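Local coordinates for general secretion pathway protein D (PDB 4E9J), which forms the outer-membrane channel of the type II secretion system, through which folded exoproteins such as elastase LasB are exported, and is represented here by its periplasmic N0–N2 domains, at the interface of chains A and B. Coordinates in Å, arbitrary orientation; residue numbers count along the deposited sequence, not the author numbering. Chains: chain A/B, General secretion pathway protein D.

The interface of chains A and B. Residues chain A 178-181; chain B 177-180.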
loop_
_atom_site.group_PDB
_atom_site.type_symbol
_atom_site.label_atom_id
_atom_site.label_comp_id
_atom_site.label_asym_id
_atom_site.label_seq_id
_atom_site.Cartn_x
_atom_site.Cartn_y
_atom_site.Cartn_z
ATOM N N TYR A 178 14.616 -7.981 3.374
ATOM C CA TYR A 178 14.789 -8.235 1.950
ATOM C C TYR A 178 15.485 -7.098 1.253
ATOM O O TYR A 178 15.574 -6.016 1.836
ATOM C CB TYR A 178 13.409 -8.505 1.308
ATOM C CG TYR A 178 12.402 -7.377 1.449
ATOM C CD1 TYR A 178 11.552 -7.318 2.530
ATOM C CD2 TYR A 178 12.257 -6.415 0.459
ATOM C CE1 TYR A 178 10.561 -6.350 2.625
ATOM C CE2 TYR A 178 11.281 -5.425 0.551
ATOM C CZ TYR A 178 10.400 -5.428 1.615
ATOM O OH TYR A 178 9.411 -4.488 1.759
ATOM N N SER A 179 16.077 -7.394 0.053
ATOM C CA SER A 179 16.680 -6.428 -0.868
ATOM C C SER A 179 15.897 -6.446 -2.172
ATOM O O SER A 179 15.428 -7.504 -2.597
ATOM C CB SER A 179 18.141 -6.739 -1.151
ATOM O OG SER A 179 18.891 -6.381 -0.012
ATOM N N VAL A 180 15.746 -5.279 -2.783
ATOM C CA VAL A 180 15.041 -5.097 -4.046
ATOM C C VAL A 180 16.010 -4.633 -5.140
ATOM O O VAL A 180 16.776 -3.694 -4.919
ATOM C CB VAL A 180 13.895 -4.100 -3.846
ATOM C CG1 VAL A 180 13.266 -3.727 -5.177
ATOM C CG2 VAL A 180 12.870 -4.661 -2.872
ATOM N N ILE A 181 15.959 -5.305 -6.320
ATOM C CA ILE A 181 16.765 -4.974 -7.498
ATOM C C ILE A 181 15.855 -4.719 -8.673
ATOM O O ILE A 181 15.184 -5.640 -9.120
ATOM C CB ILE A 181 17.771 -6.058 -7.861
ATOM C CG1 ILE A 181 18.681 -6.358 -6.705
ATOM C CG2 ILE A 181 18.597 -5.645 -9.119
ATOM C CD1 ILE A 181 19.436 -7.598 -6.903
ATOM N N ASP B 177 17.025 0.952 -5.981
ATOM C CA ASP B 177 17.201 -0.348 -5.379
ATOM C C ASP B 177 17.204 -0.028 -3.879
ATOM O O ASP B 177 17.671 1.036 -3.481
ATOM C CB ASP B 177 18.552 -0.981 -5.772
ATOM C CG ASP B 177 18.556 -1.594 -7.161
ATOM O OD1 ASP B 177 17.507 -1.544 -7.839
ATOM O OD2 ASP B 177 19.568 -2.207 -7.531
ATOM N N TYR B 178 16.731 -0.942 -3.057
ATOM C CA TYR B 178 16.750 -0.700 -1.616
ATOM C C TYR B 178 16.752 -1.936 -0.813
ATOM O O TYR B 178 16.534 -3.025 -1.313
ATOM C CB TYR B 178 15.565 0.199 -1.207
ATOM C CG TYR B 178 14.196 -0.390 -1.495
ATOM C CD1 TYR B 178 13.520 -1.139 -0.536
ATOM C CD2 TYR B 178 13.550 -0.139 -2.697
ATOM C CE1 TYR B 178 12.227 -1.622 -0.774
ATOM C CE2 TYR B 178 12.226 -0.535 -2.909
ATOM C CZ TYR B 178 11.591 -1.327 -1.975
ATOM O OH TYR B 178 10.335 -1.788 -2.291
ATOM N N SER B 179 17.015 -1.758 0.462
ATOM C CA SER B 179 17.001 -2.818 1.433
ATOM C C SER B 179 16.068 -2.479 2.566
ATOM O O SER B 179 15.952 -1.321 2.957
ATOM C CB SER B 179 18.404 -3.089 1.945
ATOM O OG SER B 179 19.158 -3.827 1.002
ATOM N N VAL B 180 15.373 -3.507 3.088
ATOM C CA VAL B 180 14.458 -3.384 4.210
ATOM C C VAL B 180 14.991 -4.170 5.401
ATOM O O VAL B 180 15.357 -5.330 5.250
ATOM C CB VAL B 180 13.043 -3.834 3.799
ATOM C CG1 VAL B 180 12.112 -3.907 5.000
ATOM C CG2 VAL B 180 12.481 -2.919 2.725
HETATM O O HOH W 1 8.927 -3.022 -0.443
#
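A:Tyr178 and B:Val180 pair at one end of a short antiparallel ladder between strands 178-182 of the two N2 domains, A:Ser179 and B:Ser179 are its middle pair, and A:Val180 with B:Tyr178 forms the other end. The strands thus join edge to edge across the homodimer of this crystal; the structure alone does not show whether the fifteen-subunit channel uses this pairing.

Two backbone bonds carry the ladder. B:Val180 N gives to A:Tyr178 O at 2.8 Å, nearly straight (175° at H). A:Val180 N gives to B:Tyr178 O, also at 2.8 Å. The reciprocal bonds from the tyrosine amides to the valine carbonyls are weak.

On one side of the strands lie the tyrosines and valines. Each tyrosine CG sits between its backbone N and carbonyl carbon (chi1 59° in A:Tyr178, nearly the same in B:Tyr178), which raises the ring off the sheet and leans it towards the valine paired across the ladder. The flat ring suits a branched valine in CH-pi contact: B:Val180 CB lies over one face of A:Tyr178, towards the rim, 3.8 Å from the ring centroid. In the reciprocal pair the methyl A:Val180 CG2 lies over one face of B:Tyr178, again towards the rim, 4.0 Å from the centroid. The pairs differ in which carbon sits above the ring, so the local symmetry is only approximate. The phenol oxygens converge on water 1, 2.7 Å from A:Tyr178 OH and 2.6 Å from B:Tyr178 OH.

On the opposite side the serines meet tip to tip. Serine is short enough for two facing copies to fit, and its hydroxyl can either donate or accept; the oxygen positions do not decide which gives the proton in the 2.8 Å hydrogen bond between A:Ser179 OG and B:Ser179 OG.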